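Local coordinates for glycerol Dehydrogenase (Unidentified, PDB 5XN8), which probably catalyses the NAD-dependent oxidation of glycerol to dihydroxyacetone in anaerobic glycerol use, and here carries a bound zinc ion, at residues 135-138 / 139-142; 268-271 / 272-275; 306-309 / 310-313. All coordinates share one frame; numbering follows the deposited sequence.

Contact 1. Residues 135-138 / 139-142; sequences GEFE and EYLI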
loop_
_atom_site.group_PDB
_atom_site.type_symbol
_atom_site.label_atom_id
_atom_site.label_comp_id
_atom_site.label_asym_id
_atom_site.label_seq_id
_atom_site.Cartn_x
_atom_site.Cartn_y
_atom_site.Cartn_z
ATOM N N GLY A 135 -41.265 6.205 -39.606
ATOM C CA GLY A 135 -40.115 6.308 -38.698
ATOM C C GLY A 135 -40.413 6.168 -37.212
ATOM O O GLY A 135 -39.500 6.292 -36.394
ATOM N N GLU A 136 -41.671 5.950 -36.848
ATOM C CA GLU A 136 -42.055 5.675 -35.452
ATOM C C GLU A 136 -41.751 4.219 -35.076
ATOM O O GLU A 136 -41.945 3.292 -35.881
ATOM C CB GLU A 136 -43.553 5.964 -35.202
ATOM C CG GLU A 136 -43.961 7.439 -35.107
ATOM C CD GLU A 136 -42.972 8.308 -34.336
ATOM O OE1 GLU A 136 -42.681 7.977 -33.164
ATOM O OE2 GLU A 136 -42.475 9.314 -34.900
ATOM N N PHE A 137 -41.255 4.023 -33.851
ATOM C CA PHE A 137 -40.983 2.693 -33.304
ATOM C C PHE A 137 -42.252 1.841 -33.278
ATOM O O PHE A 137 -43.318 2.337 -32.918
ATOM C CB PHE A 137 -40.390 2.814 -31.884
ATOM C CG PHE A 137 -40.357 1.519 -31.117
ATOM C CD1 PHE A 137 -39.313 0.615 -31.294
ATOM C CD2 PHE A 137 -41.367 1.203 -30.211
ATOM C CE1 PHE A 137 -39.282 -0.581 -30.581
ATOM C CE2 PHE A 137 -41.339 0.008 -29.500
ATOM C CZ PHE A 137 -40.298 -0.884 -29.688
ATOM N N GLU A 138 -42.115 0.567 -33.650
ATOM C CA GLU A 138 -43.229 -0.391 -33.687
ATOM C C GLU A 138 -43.046 -1.524 -32.666
ATOM O O GLU A 138 -43.901 -1.722 -31.799
ATOM C CB GLU A 138 -43.368 -0.966 -35.100
ATOM C CG GLU A 138 -44.671 -1.704 -35.355
ATOM C CD GLU A 138 -44.750 -2.303 -36.748
ATOM O OE1 GLU A 138 -44.167 -1.740 -37.699
ATOM O OE2 GLU A 138 -45.395 -3.360 -36.893
ATOM N N GLU A 139 -41.942 -2.263 -32.778
ATOM C CA GLU A 139 -41.676 -3.415 -31.908
ATOM C C GLU A 139 -40.201 -3.834 -31.931
ATOM O O GLU A 139 -39.394 -3.247 -32.657
ATOM C CB GLU A 139 -42.569 -4.602 -32.318
ATOM C CG GLU A 139 -42.448 -5.009 -33.780
ATOM C CD GLU A 139 -43.267 -6.237 -34.143
ATOM O OE1 GLU A 139 -43.235 -7.229 -33.385
ATOM O OE2 GLU A 139 -43.948 -6.216 -35.194
ATOM N N TYR A 140 -39.870 -4.837 -31.113
ATOM C CA TYR A 140 -38.576 -5.515 -31.140
ATOM C C TYR A 140 -38.758 -6.947 -31.631
ATOM O O TYR A 140 -39.630 -7.663 -31.132
ATOM C CB TYR A 140 -37.974 -5.594 -29.737
ATOM C CG TYR A 140 -37.490 -4.294 -29.137
ATOM C CD1 TYR A 140 -36.489 -3.542 -29.758
ATOM C CD2 TYR A 140 -37.998 -3.840 -27.916
ATOM C CE1 TYR A 140 -36.024 -2.358 -29.191
ATOM C CE2 TYR A 140 -37.541 -2.660 -27.344
ATOM C CZ TYR A 140 -36.556 -1.926 -27.979
ATOM O OH TYR A 140 -36.112 -0.767 -27.387
ATOM N N LEU A 141 -37.931 -7.366 -32.588
ATOM C CA LEU A 141 -37.827 -8.776 -32.963
ATOM C C LEU A 141 -36.540 -9.355 -32.369
ATOM O O LEU A 141 -35.433 -9.001 -32.784
ATOM C CB LEU A 141 -37.832 -8.950 -34.485
ATOM C CG LEU A 141 -39.129 -8.555 -35.206
ATOM C CD1 LEU A 141 -38.977 -8.850 -36.690
ATOM C CD2 LEU A 141 -40.367 -9.226 -34.627
ATOM N N ILE A 142 -36.708 -10.231 -31.386
ATOM C CA ILE A 142 -35.608 -10.952 -30.761
ATOM C C ILE A 142 -35.516 -12.296 -31.477
ATOM O O ILE A 142 -36.505 -13.011 -31.557
ATOM C CB ILE A 142 -35.861 -11.191 -29.255
ATOM C CG1 ILE A 142 -36.193 -9.877 -28.532
ATOM C CG2 ILE A 142 -34.668 -11.895 -28.610
ATOM C CD1 ILE A 142 -36.998 -10.080 -27.260
#

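Contact 2. Residues 268-271 / 272-275; sequences HLYH and GEKV. With ZN (zinc ion), chain E.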
loop_
_atom_site.group_PDB
_atom_site.type_symbol
_atom_site.label_atom_id
_atom_site.label_comp_id
_atom_site.label_asym_id
_atom_site.label_seq_id
_atom_site.Cartn_x
_atom_site.Cartn_y
_atom_site.Cartn_z
ATOM N N HIS A 268 -32.939 15.085 -31.313
ATOM C CA HIS A 268 -31.647 15.379 -31.956
ATOM C C HIS A 268 -30.439 14.591 -31.383
ATOM O O HIS A 268 -29.377 14.546 -32.012
ATOM C CB HIS A 268 -31.373 16.894 -31.976
ATOM C CG HIS A 268 -30.907 17.463 -30.669
ATOM N ND1 HIS A 268 -31.711 17.525 -29.553
ATOM C CD2 HIS A 268 -29.734 18.047 -30.319
ATOM C CE1 HIS A 268 -31.049 18.104 -28.565
ATOM N NE2 HIS A 268 -29.846 18.431 -29.004
ATOM N N LEU A 269 -30.601 13.977 -30.212
ATOM C CA LEU A 269 -29.526 13.211 -29.578
ATOM C C LEU A 269 -29.499 11.770 -30.043
ATOM O O LEU A 269 -30.542 11.167 -30.262
ATOM C CB LEU A 269 -29.682 13.204 -28.057
ATOM C CG LEU A 269 -29.511 14.496 -27.278
ATOM C CD1 LEU A 269 -29.628 14.182 -25.791
ATOM C CD2 LEU A 269 -28.173 15.153 -27.586
ATOM N N TYR A 270 -28.295 11.214 -30.154
ATOM C CA TYR A 270 -28.139 9.815 -30.543
ATOM C C TYR A 270 -28.387 8.893 -29.353
ATOM O O TYR A 270 -28.288 9.304 -28.202
ATOM C CB TYR A 270 -26.749 9.553 -31.127
ATOM C CG TYR A 270 -26.334 10.375 -32.337
ATOM C CD1 TYR A 270 -27.266 10.959 -33.209
ATOM C CD2 TYR A 270 -24.978 10.540 -32.631
ATOM C CE1 TYR A 270 -26.844 11.701 -34.310
ATOM C CE2 TYR A 270 -24.554 11.271 -33.726
ATOM C CZ TYR A 270 -25.487 11.850 -34.563
ATOM O OH TYR A 270 -25.035 12.582 -35.646
ATOM N N HIS A 271 -28.685 7.640 -29.661
ATOM C CA HIS A 271 -28.978 6.587 -28.677
ATOM C C HIS A 271 -28.026 6.575 -27.475
ATOM O O HIS A 271 -28.462 6.639 -26.316
ATOM C CB HIS A 271 -28.936 5.225 -29.393
ATOM C CG HIS A 271 -29.209 4.050 -28.510
ATOM N ND1 HIS A 271 -30.460 3.759 -28.009
ATOM C CD2 HIS A 271 -28.386 3.077 -28.050
ATOM C CE1 HIS A 271 -30.393 2.663 -27.273
ATOM N NE2 HIS A 271 -29.145 2.230 -27.280
ATOM N N GLY A 272 -26.730 6.509 -27.755
ATOM C CA GLY A 272 -25.732 6.366 -26.712
ATOM C C GLY A 272 -25.476 7.591 -25.855
ATOM O O GLY A 272 -25.066 7.470 -24.704
ATOM N N GLU A 273 -25.731 8.768 -26.417
ATOM C CA GLU A 273 -25.626 10.028 -25.673
ATOM C C GLU A 273 -26.666 10.095 -24.553
ATOM O O GLU A 273 -26.349 10.479 -23.430
ATOM C CB GLU A 273 -25.801 11.218 -26.614
ATOM C CG GLU A 273 -24.692 11.350 -27.650
ATOM C CD GLU A 273 -24.971 12.437 -28.676
ATOM O OE1 GLU A 273 -26.157 12.697 -28.954
ATOM O OE2 GLU A 273 -23.997 13.038 -29.218
ATOM N N LYS A 274 -27.896 9.709 -24.871
ATOM C CA LYS A 274 -28.969 9.608 -23.878
ATOM C C LYS A 274 -28.706 8.535 -22.819
ATOM O O LYS A 274 -29.070 8.706 -21.651
ATOM C CB LYS A 274 -30.311 9.358 -24.571
ATOM C CG LYS A 274 -30.810 10.558 -25.364
ATOM C CD LYS A 274 -32.176 10.315 -26.004
ATOM C CE LYS A 274 -32.072 9.691 -27.384
ATOM N NZ LYS A 274 -33.387 9.706 -28.091
ATOM N N VAL A 275 -28.080 7.441 -23.238
ATOM C CA VAL A 275 -27.688 6.346 -22.338
ATOM C C VAL A 275 -26.593 6.801 -21.362
ATOM O O VAL A 275 -26.576 6.381 -20.196
ATOM C CB VAL A 275 -27.222 5.108 -23.155
ATOM C CG1 VAL A 275 -26.555 4.057 -22.280
ATOM C CG2 VAL A 275 -28.385 4.481 -23.904
HETATM ZN ZN ZN E . -27.890 0.800 -26.114
HETATM O O HOH W 1 -29.653 -0.368 -26.443
#

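Contact 3. Residues 306-309 / 310-313; sequences PVTL and AQMG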
loop_
_atom_site.group_PDB
_atom_site.type_symbol
_atom_site.label_atom_id
_atom_site.label_comp_id
_atom_site.label_asym_id
_atom_site.label_seq_id
_atom_site.Cartn_x
_atom_site.Cartn_y
_atom_site.Cartn_z
ATOM N N PRO A 306 -23.345 14.126 -22.656
ATOM C CA PRO A 306 -24.161 15.012 -21.806
ATOM C C PRO A 306 -24.227 14.588 -20.348
ATOM O O PRO A 306 -24.527 13.435 -20.072
ATOM C CB PRO A 306 -25.549 14.925 -22.442
ATOM C CG PRO A 306 -25.568 13.618 -23.109
ATOM C CD PRO A 306 -24.177 13.402 -23.626
ATOM N N VAL A 307 -23.940 15.506 -19.428
ATOM C CA VAL A 307 -24.063 15.250 -17.979
ATOM C C VAL A 307 -25.162 16.094 -17.310
ATOM O O VAL A 307 -25.338 16.037 -16.102
ATOM C CB VAL A 307 -22.714 15.441 -17.249
ATOM C CG1 VAL A 307 -21.692 14.437 -17.760
ATOM C CG2 VAL A 307 -22.174 16.852 -17.408
ATOM N N THR A 308 -25.907 16.860 -18.110
ATOM C CA THR A 308 -26.969 17.736 -17.614
ATOM C C THR A 308 -28.151 17.678 -18.557
ATOM O O THR A 308 -27.988 17.428 -19.757
ATOM C CB THR A 308 -26.518 19.209 -17.571
ATOM O OG1 THR A 308 -26.180 19.628 -18.886
ATOM C CG2 THR A 308 -25.320 19.405 -16.675
ATOM N N LEU A 309 -29.329 17.964 -18.019
ATOM C CA LEU A 309 -30.540 18.050 -18.821
ATOM C C LEU A 309 -30.429 19.082 -19.943
ATOM O O LEU A 309 -30.881 18.820 -21.058
ATOM C CB LEU A 309 -31.734 18.374 -17.931
ATOM C CG LEU A 309 -32.138 17.253 -16.974
ATOM C CD1 LEU A 309 -33.154 17.744 -15.976
ATOM C CD2 LEU A 309 -32.680 16.055 -17.743
ATOM N N ALA A 310 -29.802 20.227 -19.660
ATOM C CA ALA A 310 -29.616 21.289 -20.665
ATOM C C ALA A 310 -28.808 20.831 -21.881
ATOM O O ALA A 310 -29.148 21.160 -23.003
ATOM C CB ALA A 310 -28.972 22.522 -20.033
ATOM N N GLN A 311 -27.754 20.047 -21.662
ATOM C CA GLN A 311 -26.979 19.467 -22.781
ATOM C C GLN A 311 -27.762 18.458 -23.630
ATOM O O GLN A 311 -27.331 18.122 -24.739
ATOM C CB GLN A 311 -25.715 18.793 -22.269
ATOM C CG GLN A 311 -24.643 19.752 -21.777
ATOM C CD GLN A 311 -23.466 19.019 -21.178
ATOM O OE1 GLN A 311 -23.644 18.046 -20.463
ATOM N NE2 GLN A 311 -22.254 19.470 -21.479
ATOM N N MET A 312 -28.876 17.953 -23.091
ATOM C CA MET A 312 -29.827 17.115 -23.828
ATOM C C MET A 312 -31.037 17.872 -24.405
ATOM O O MET A 312 -31.976 17.243 -24.892
ATOM C CB MET A 312 -30.342 16.027 -22.893
ATOM C CG MET A 312 -29.262 15.121 -22.348
ATOM S SD MET A 312 -29.976 13.911 -21.259
ATOM C CE MET A 312 -30.967 12.925 -22.368
ATOM N N GLY A 313 -31.020 19.204 -24.343
ATOM C CA GLY A 313 -32.083 20.038 -24.905
ATOM C C GLY A 313 -33.299 20.284 -24.032
ATOM O O GLY A 313 -34.253 20.908 -24.498
#

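Contact 1. Residues 135-138 / 139-142
Glu139 is the first residue to meet the preceding segment, and it does so with both backbone and side chain. Its backbone passes along the Phe137 ring: Glu139 N lies over one face, 3.7 Å from the ring plane and offset toward the rim, and Glu139 O comes within 3.4 Å of Phe137 CE1. Phe137 reaches this place because its CG stands anti to its own backbone nitrogen (chi1 167°), which carries the ring forward along the strand. The carboxylate of Glu139 goes with that of Glu138. The two chains, each extended beyond CG, run side by side and point the same way, so that Glu138 OE2 and Glu139 OE2 are 3.6 Å apart, with the carboxylate planes turned 42° from each other. Two neighbouring residues can point alike because Glu138 and Glu139 both face Ile130 of strand 127-131, the signature of a classic beta bulge in this two-stranded hairpin.

Tyr140 follows with a T-shaped aromatic pair. The edge of the Phe137 ring is directed at the face of the tyrosine, the ring centroids 5.1 Å apart and the planes at 61°. Phe137 CE1 sits over the centre of the tyrosine ring and lies 4.0 Å from Tyr140 CE1. The Phe137 side chain also lies about 4 Å from the side chain of Tyr131, a residue that probably contacts NAD(+), as in a close relative.

Chemically, the bulge brings two acidic side chains together, while the rings of Phe137 and Tyr140 pair with each other. Crowding of the two carboxylates would tend to raise the proton affinity of one of them, an effect probably moderated by the hydrogen bond between Glu139 OE2 and His70 NE2.

Contact 2. Residues 268-271 / 272-275
The His271 ring carries Val275 over one face: CG2 of the valine makes a CH-pi contact 4.3 Å from the ring centroid, 16° off the normal. From the rim of the same ring, His271 NE2 binds the zinc ion at 2.2 Å, and His257 meets the ring in an edge-to-face pair. With CG anti to the backbone nitrogen (chi1 180°), the imidazole is carried out to the metal. The ring of Tyr270 and the carboxylate of Glu273 lie side by side, their planes 13° apart, and Arg163 serves both, by cation-pi contact with the tyrosine and a salt bridge to Glu273 OE2. Glu273 OE1 turns back to accept Tyr270 N at 2.9 Å, from above the carboxylate plane, while Leu269 CD2, over one face of the His268 ring, packs 3.5 Å from the same oxygen. Leu269 CD1 rests 3.8 Å from Lys274 CG.

Tyr270 occupies the N-cap of helix 271-285, where Glu273 returns a side-chain bond to the cap residue's amide and Val275 N closes a helical turn on His271 O. Asp171, His254 and a water complete the zinc site, consistent with the catalytic metal centre of the iron-containing alcohol dehydrogenase family.

Contact 3. Residues 306-309 / 310-313
Pro306 sets CB against the methionine chain, 3.7 Å from Met312 CG, the two side chains crossing at about a right angle. Val307 follows with its amide: Val307 N donates to Gln311 OE1 at 2.8 Å, with an N-H...O angle of 160° and nearly along the C=O axis. The extended glutamine chain, its CG anti to the carbonyl carbon (chi1 -72°), spans the turn to bring OE1 there, and Val307 CG2 lies 3.6 Å from the same oxygen.

Thr308 OG1 stands between its backbone nitrogen and carbonyl carbon (chi1 61°), which puts it where it accepts Gln311 N at 3.2 Å. This side-chain-to-backbone bond spans the entry to the short 3-10 segment 310-312, in the loop between helices 290-303 and 318-329. The hydroxyl also makes a weak bond to Gln311 OE1, so that oxygen is held from two residues of the incoming chain.

Leu309 O receives Met312 N at 3.0 Å, the donor standing well above the carbonyl plane; Met312 N has a second, weak bond to Thr308 O. Met312 CB comes within 3.4 Å of the same Leu309 O. Leu309 N is taken by Asp356 of helix 345-363, while the leucine side chain packs on Phe277 of helix 271-285.

Overall arrangement
The three contacts follow one another along the chain. Contact 1 belongs to the hairpin of strands 127-131 and 137-142, whereas contacts 2 and 3 lie among the helices that follow, one at the start of helix 271-285 and the other in the loop between helices 290-303 and 318-329. Contact 3 packs directly on contact 2, their centres about 10 Å apart, with Leu269 CD1 lying 3.5 Å from Met312 CB. Contact 1 does not touch contact 2, their centres being about 17 Å apart, yet the side chain of Tyr140 lies about 8 Å from the zinc. The hairpin, with its probable NAD(+) contacts, thus approaches the metal site, and contact 3 packs against helix 271-285, which supplies one zinc ligand.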